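Local coordinates for malonyl acyl carrier protein transacylase (Streptococcus pneumoniae, PDB 3IM8), which probably transfers the malonyl group from malonyl-CoA to holo acyl carrier protein, a step of fatty acid synthesis, at residues A[6-11]-A[270-275]; A[152-157]-A[165-170]; A[34-39]-A[103-108]. All coordinates share one frame; numbering follows the deposited sequence.

Overall arrangement
The three contacts lie in different parts of one acyl transferase domain. Interaction 1 pairs strands 4-8 and 268-272 of the four-stranded parallel sheet. It brings the first strand of the chain beside a strand late in the sequence, and the other two contacts fall within the loop it closes. Interaction 3 comes first and packs helix 27-40 on the start of helix 105-122, its centre about 18 Å from that of interaction 1. Interaction 2 follows, in the hairpin 154-161/164-169 of the mixed sheet, with its centre about 24 Å from interaction 1. Interactions 2 and 3 lie on opposite sides of the chain's centre. The predicted active-site residues Ser90 and His199 are nearer interactions 1 and 2.

Interaction 1: residues A[6-11]-A[270-275]; sequences FLFAGQ and IEIGPG
Ile272 packs against Phe6 and Phe8 on one face of a parallel strand pair. This is the tight part of the contact. Ile272 CG1 lies over one face of the Phe8 ring, offset toward the rim and 3.8 Å from Phe8 CE2, in a CH-pi contact. A chi2 of -59° turns Ile272 CD1 to the other ring, where it sits off-centre, 3.7 Å from Phe6 CD2. Ile270 runs alongside Phe6, with Ile270 CD1 3.8 Å from Phe6 CE1. The backbones are held by Leu7, whose N donates to Ile270 O (2.9 Å) and whose O accepts from Ile272 N (2.9 Å). These are the inner strands of the four-stranded parallel sheet in the alpha/beta core of the FabD fold. Helix 92-99 packs on Phe8. Leu7 and Glu271 point to the other face, where Glu271 OE1 is hydrogen-bonded to Ser279 OG and Glu271 OE2 to Leu278 N. Past the strand ends the backbone pairing weakens. The bond from Ala9 N to Ile272 O is weak (3.4 Å). The Ala9 and Gly273 CA atoms stand 5.8 Å apart. Buried Ala9 CB still packs on Pro274 O (3.2 Å). The Gly273-Pro274 peptide is cis, while partly exposed Gln11 leaves the pair.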
# COMPACT_ATOMS: atom_id res chain seq x y z
N PHE A 6 -11.43 4.51 5.30
CA PHE A 6 -10.05 5.03 5.36
C PHE A 6 -9.18 4.19 4.40
O PHE A 6 -9.21 2.95 4.41
CB PHE A 6 -9.46 5.01 6.78
CG PHE A 6 -10.07 6.05 7.74
CD1 PHE A 6 -11.16 6.86 7.38
CD2 PHE A 6 -9.56 6.19 9.02
CE1 PHE A 6 -11.70 7.80 8.29
CE2 PHE A 6 -10.07 7.12 9.93
CZ PHE A 6 -11.16 7.92 9.57
N LEU A 7 -8.42 4.88 3.56
CA LEU A 7 -7.58 4.24 2.58
C LEU A 7 -6.14 4.54 3.00
O LEU A 7 -5.72 5.70 3.04
CB LEU A 7 -7.86 4.85 1.23
CG LEU A 7 -9.31 4.70 0.73
CD1 LEU A 7 -9.45 5.40 -0.61
CD2 LEU A 7 -9.82 3.25 0.65
N PHE A 8 -5.36 3.50 3.28
CA PHE A 8 -4.00 3.77 3.81
C PHE A 8 -2.87 3.76 2.75
O PHE A 8 -2.76 2.84 1.98
CB PHE A 8 -3.68 2.82 4.95
CG PHE A 8 -4.51 3.05 6.20
CD1 PHE A 8 -5.81 2.58 6.28
CD2 PHE A 8 -3.96 3.66 7.31
CE1 PHE A 8 -6.57 2.76 7.45
CE2 PHE A 8 -4.67 3.83 8.47
CZ PHE A 8 -6.00 3.39 8.55
N ALA A 9 -2.04 4.81 2.74
CA ALA A 9 -0.82 4.91 1.94
C ALA A 9 0.08 3.68 1.86
O ALA A 9 0.24 2.96 2.84
CB ALA A 9 0.04 6.15 2.43
N GLY A 10 0.70 3.50 0.69
CA GLY A 10 1.76 2.52 0.45
C GLY A 10 3.17 3.06 0.28
O GLY A 10 3.43 4.27 0.32
N GLN A 11 4.09 2.12 0.11
CA GLN A 11 5.51 2.45 -0.06
C GLN A 11 5.66 3.39 -1.26
O GLN A 11 4.96 3.24 -2.22
CB GLN A 11 6.27 1.13 -0.30
CG GLN A 11 7.73 1.23 -0.26
CD GLN A 11 8.35 -0.12 -0.53
OE1 GLN A 11 7.92 -1.14 0.02
NE2 GLN A 11 9.33 -0.14 -1.44
N ILE A 270 -11.47 8.76 2.96
CA ILE A 270 -10.40 9.58 3.60
C ILE A 270 -9.11 8.83 3.42
O ILE A 270 -8.97 7.70 3.93
CB ILE A 270 -10.67 9.92 5.10
CG1 ILE A 270 -11.90 10.87 5.22
CG2 ILE A 270 -9.48 10.65 5.72
CD1 ILE A 270 -12.36 11.13 6.66
N GLU A 271 -8.19 9.42 2.66
CA GLU A 271 -6.89 8.77 2.49
C GLU A 271 -6.00 9.22 3.63
O GLU A 271 -5.86 10.43 3.91
CB GLU A 271 -6.27 9.10 1.12
CG GLU A 271 -4.82 8.63 1.00
CD GLU A 271 -4.26 8.88 -0.34
OE1 GLU A 271 -4.85 9.70 -1.08
OE2 GLU A 271 -3.22 8.27 -0.67
N ILE A 272 -5.41 8.25 4.33
CA ILE A 272 -4.56 8.52 5.49
C ILE A 272 -3.13 8.63 4.97
O ILE A 272 -2.67 7.71 4.33
CB ILE A 272 -4.62 7.34 6.48
CG1 ILE A 272 -6.05 6.98 6.81
CG2 ILE A 272 -3.71 7.64 7.75
CD1 ILE A 272 -6.83 8.14 7.44
N GLY A 273 -2.41 9.71 5.27
CA GLY A 273 -1.11 9.98 4.65
C GLY A 273 -0.03 9.02 5.17
O GLY A 273 -0.32 8.19 6.01
N PRO A 274 1.22 9.17 4.69
CA PRO A 274 1.71 10.28 3.84
C PRO A 274 1.18 10.27 2.43
O PRO A 274 0.88 9.19 1.88
CB PRO A 274 3.23 10.03 3.79
CG PRO A 274 3.40 8.52 4.15
CD PRO A 274 2.31 8.28 5.13
N GLY A 275 1.12 11.43 1.79
CA GLY A 275 0.79 11.47 0.37
C GLY A 275 -0.70 11.46 0.03
O GLY A 275 -1.54 11.28 0.93

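Interaction 2: residues A[152-157]-A[165-170]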
# COMPACT_ATOMS: atom_id res chain seq x y z
N GLY A 152 10.05 -15.13 -19.64
CA GLY A 152 10.28 -14.85 -18.20
C GLY A 152 9.09 -14.22 -17.46
O GLY A 152 8.05 -13.90 -18.05
N VAL A 153 9.23 -14.00 -16.15
CA VAL A 153 8.19 -13.30 -15.35
C VAL A 153 7.79 -11.90 -15.85
O VAL A 153 8.59 -10.98 -15.82
CB VAL A 153 8.55 -13.23 -13.85
CG1 VAL A 153 7.36 -12.63 -13.07
CG2 VAL A 153 8.92 -14.64 -13.32
N VAL A 154 6.55 -11.77 -16.32
CA VAL A 154 5.90 -10.47 -16.55
C VAL A 154 4.38 -10.55 -16.29
O VAL A 154 3.67 -11.26 -17.00
CB VAL A 154 6.19 -9.95 -17.97
CG1 VAL A 154 5.89 -11.07 -19.01
CG2 VAL A 154 5.43 -8.69 -18.24
N THR A 155 3.88 -9.88 -15.26
CA THR A 155 2.39 -9.84 -15.06
C THR A 155 1.91 -8.44 -14.62
O THR A 155 2.74 -7.61 -14.21
CB THR A 155 1.90 -10.87 -14.01
OG1 THR A 155 2.62 -10.71 -12.79
CG2 THR A 155 2.06 -12.30 -14.54
N PRO A 156 0.59 -8.17 -14.74
CA PRO A 156 0.14 -6.93 -14.09
C PRO A 156 0.42 -7.03 -12.59
O PRO A 156 0.12 -8.05 -11.98
CB PRO A 156 -1.36 -6.87 -14.39
CG PRO A 156 -1.49 -7.63 -15.70
CD PRO A 156 -0.51 -8.81 -15.48
N ALA A 157 0.99 -5.97 -12.02
CA ALA A 157 1.33 -5.88 -10.59
C ALA A 157 0.29 -5.02 -9.84
O ALA A 157 -0.08 -5.34 -8.71
CB ALA A 157 2.77 -5.27 -10.41
N ILE A 165 -2.79 0.57 -15.28
CA ILE A 165 -2.35 -0.72 -14.79
C ILE A 165 -0.85 -0.86 -14.95
O ILE A 165 -0.32 -0.69 -16.05
CB ILE A 165 -3.11 -1.89 -15.55
CG1 ILE A 165 -4.59 -1.87 -15.10
CG2 ILE A 165 -2.43 -3.26 -15.28
CD1 ILE A 165 -5.58 -2.60 -15.97
N VAL A 166 -0.17 -1.15 -13.85
CA VAL A 166 1.25 -1.34 -13.90
C VAL A 166 1.56 -2.83 -14.08
O VAL A 166 1.11 -3.68 -13.27
CB VAL A 166 2.00 -0.82 -12.62
CG1 VAL A 166 3.53 -0.99 -12.79
CG2 VAL A 166 1.61 0.64 -12.33
N ILE A 167 2.37 -3.13 -15.10
CA ILE A 167 2.92 -4.48 -15.28
C ILE A 167 4.31 -4.51 -14.69
O ILE A 167 5.02 -3.52 -14.72
CB ILE A 167 2.92 -4.88 -16.80
CG1 ILE A 167 3.82 -3.93 -17.62
CG2 ILE A 167 1.51 -4.71 -17.37
CD1 ILE A 167 4.39 -4.60 -18.88
N ALA A 168 4.72 -5.67 -14.16
CA ALA A 168 6.06 -5.78 -13.62
C ALA A 168 6.69 -7.15 -13.93
O ALA A 168 6.00 -8.09 -14.36
CB ALA A 168 5.99 -5.54 -12.11
N GLY A 169 8.01 -7.26 -13.69
CA GLY A 169 8.74 -8.54 -13.73
C GLY A 169 10.17 -8.37 -14.21
O GLY A 169 10.79 -7.35 -13.92
N GLU A 170 10.70 -9.35 -14.96
CA GLU A 170 12.11 -9.30 -15.44
C GLU A 170 12.29 -8.46 -16.72
O GLU A 170 11.35 -8.26 -17.51
CB GLU A 170 12.63 -10.73 -15.67
CG GLU A 170 12.44 -11.66 -14.48
CD GLU A 170 12.71 -13.10 -14.82
OE1 GLU A 170 11.80 -13.81 -15.23
OE2 GLU A 170 13.84 -13.55 -14.64
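Glu170 CG stands anti to its own carbonyl carbon (chi1 -52°), and the chain runs on extended (chi2 169°). This brings the carboxylate to the backbone of Val153. Glu170 OE1 accepts from Val153 N at 2.7 Å through its anti lone pair. Glu170 N donates to Val153 O at 2.8 Å, so one residue grips both polar atoms of Val153. The two side chains cross at about a right angle. Gly169 CA also comes within 3.2 Å of Val153 O. Next along the strands, Thr155 and Ala168 form a hydrogen-bonded antiparallel pair: Ala168 O takes Thr155 N (2.9 Å), and Thr155 O takes Ala168 N. Ala157 N donates a short hydrogen bond to Val166 O (2.6 Å). Ala157 CB touches Ala168 CB at 3.7 Å, and the Ala157 side chain is about 4 Å from that of His199, a predicted active-site residue. Pro156 CB meets Ile165 CG2 at 3.9 Å. Val154 and Ile167 pack against helices 138-148 and 171-184, and Glu170 is the N-cap residue of the second. Strands and helices alternate here as beta-alpha-beta-beta-alpha-beta, and the hairpin supplies the second and third strands of the ferredoxin-like small subdomain of FabD enzymes.

Interaction 3: residues A[34-39]-A[103-108]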
# COMPACT_ATOMS: atom_id res chain seq x y z
N ASP A 34 7.00 6.93 19.08
CA ASP A 34 7.98 6.46 20.10
C ASP A 34 7.77 4.98 20.45
O ASP A 34 8.73 4.23 20.59
CB ASP A 34 8.02 7.34 21.37
CG ASP A 34 8.34 8.85 21.07
OD1 ASP A 34 8.60 9.25 19.89
OD2 ASP A 34 8.36 9.64 22.05
N ARG A 35 6.52 4.53 20.50
CA ARG A 35 6.25 3.09 20.55
C ARG A 35 6.87 2.29 19.39
O ARG A 35 7.37 1.19 19.59
CB ARG A 35 4.74 2.85 20.58
CG ARG A 35 4.37 1.96 21.65
CD ARG A 35 4.45 2.69 23.00
NE ARG A 35 4.61 1.75 24.10
CZ ARG A 35 4.06 1.87 25.31
NH1 ARG A 35 4.29 0.92 26.21
NH2 ARG A 35 3.28 2.92 25.64
N ALA A 36 6.86 2.83 18.16
CA ALA A 36 7.43 2.09 17.06
C ALA A 36 8.94 2.11 17.23
O ALA A 36 9.62 1.15 16.93
CB ALA A 36 7.01 2.70 15.73
N SER A 37 9.47 3.23 17.74
CA SER A 37 10.92 3.36 17.93
C SER A 37 11.40 2.31 18.89
O SER A 37 12.34 1.62 18.55
CB SER A 37 11.33 4.75 18.39
OG SER A 37 11.15 5.69 17.34
N GLN A 38 10.73 2.15 20.04
CA GLN A 38 11.01 1.02 20.95
C GLN A 38 11.00 -0.35 20.28
O GLN A 38 11.93 -1.12 20.46
CB GLN A 38 10.09 0.98 22.17
CG GLN A 38 10.75 0.29 23.35
CD GLN A 38 10.16 0.72 24.69
OE1 GLN A 38 10.74 0.45 25.77
NE2 GLN A 38 9.01 1.41 24.64
N VAL A 39 9.96 -0.67 19.52
CA VAL A 39 9.90 -2.00 18.90
C VAL A 39 11.11 -2.21 17.97
O VAL A 39 11.72 -3.29 17.94
CB VAL A 39 8.56 -2.24 18.17
CG1 VAL A 39 8.64 -3.49 17.23
CG2 VAL A 39 7.43 -2.36 19.15
N LEU A 103 -4.77 -6.60 13.67
CA LEU A 103 -3.32 -6.68 13.96
C LEU A 103 -2.90 -5.67 15.05
O LEU A 103 -3.22 -4.48 14.94
CB LEU A 103 -2.54 -6.47 12.65
CG LEU A 103 -1.01 -6.33 12.60
CD1 LEU A 103 -0.35 -7.54 13.20
CD2 LEU A 103 -0.63 -6.16 11.12
N ASP A 104 -2.21 -6.15 16.10
CA ASP A 104 -1.68 -5.27 17.15
C ASP A 104 -0.62 -4.30 16.55
O ASP A 104 0.15 -4.68 15.66
CB ASP A 104 -1.06 -6.08 18.32
CG ASP A 104 -0.26 -5.20 19.31
OD1 ASP A 104 -0.87 -4.53 20.18
OD2 ASP A 104 1.00 -5.19 19.26
N PHE A 105 -0.63 -3.07 17.02
CA PHE A 105 0.24 -2.09 16.43
C PHE A 105 1.73 -2.45 16.57
O PHE A 105 2.48 -2.43 15.57
CB PHE A 105 -0.01 -0.72 17.04
CG PHE A 105 0.98 0.29 16.62
CD1 PHE A 105 1.14 0.58 15.28
CD2 PHE A 105 1.77 0.96 17.56
CE1 PHE A 105 2.07 1.56 14.84
CE2 PHE A 105 2.69 1.89 17.15
CZ PHE A 105 2.84 2.20 15.77
N GLU A 106 2.16 -2.77 17.79
CA GLU A 106 3.55 -3.18 18.03
C GLU A 106 3.96 -4.45 17.25
O GLU A 106 5.08 -4.54 16.72
CB GLU A 106 3.80 -3.30 19.55
CG GLU A 106 3.93 -1.92 20.17
CD GLU A 106 3.81 -1.88 21.69
OE1 GLU A 106 2.72 -2.18 22.22
OE2 GLU A 106 4.78 -1.46 22.35
N ASP A 107 3.05 -5.41 17.15
CA ASP A 107 3.24 -6.56 16.25
C ASP A 107 3.47 -6.13 14.78
O ASP A 107 4.33 -6.68 14.09
CB ASP A 107 2.00 -7.45 16.29
CG ASP A 107 1.96 -8.36 17.50
OD1 ASP A 107 2.99 -8.43 18.20
OD2 ASP A 107 0.89 -8.97 17.77
N ALA A 108 2.65 -5.17 14.32
CA ALA A 108 2.69 -4.68 12.95
C ALA A 108 4.07 -4.09 12.67
O ALA A 108 4.70 -4.40 11.68
CB ALA A 108 1.62 -3.60 12.75
O HOH W 1 7.04 -0.13 22.06
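Val39, near the end of helix 27-40, faces Glu106 in the first turn of helix 105-122, with their CA atoms 6.5 Å apart. This is packing of two helices in the acyl transferase domain, away from the predicted active-site residues. Asp104 is the N-cap of the second helix. Its OD2 accepts from Asp107 N at 3.0 Å in a fairly straight capping bond (161°), met on the anti side of the carboxylate.

Between the helices, the two methyls of Val39 do different jobs. Val39 CG2 packs on the aliphatic part of Glu106, 3.7 Å from Glu106 CG, while CG1 reaches the backbone oxygen of the same residue. Phe105 lies deeper. Its CG is anti to the backbone N (chi1 172°), and the ring reaches toward helix 27-40. Arg35 CB meets the ring at its edge, 4.1 Å from Phe105 CE2. Ala36 CB approaches obliquely, 4.2 Å from Phe105 CZ. Helix 58-78 packs against this ring too, through Leu66, Val70 and Arg74.

The outer side is polar. Arg35 bends at chi2 and runs past the Glu106 carboxylate. Arg35 NE and Glu106 OE2 form only a long salt bridge of 3.7 Å, with guanidinium and carboxylate planes 79° apart. The stronger partner of this arginine is Glu31, bridged through Arg35 NH2. A water joins the segments by donating to Arg35 O at 2.8 Å and to Glu106 OE2 at 2.6 Å.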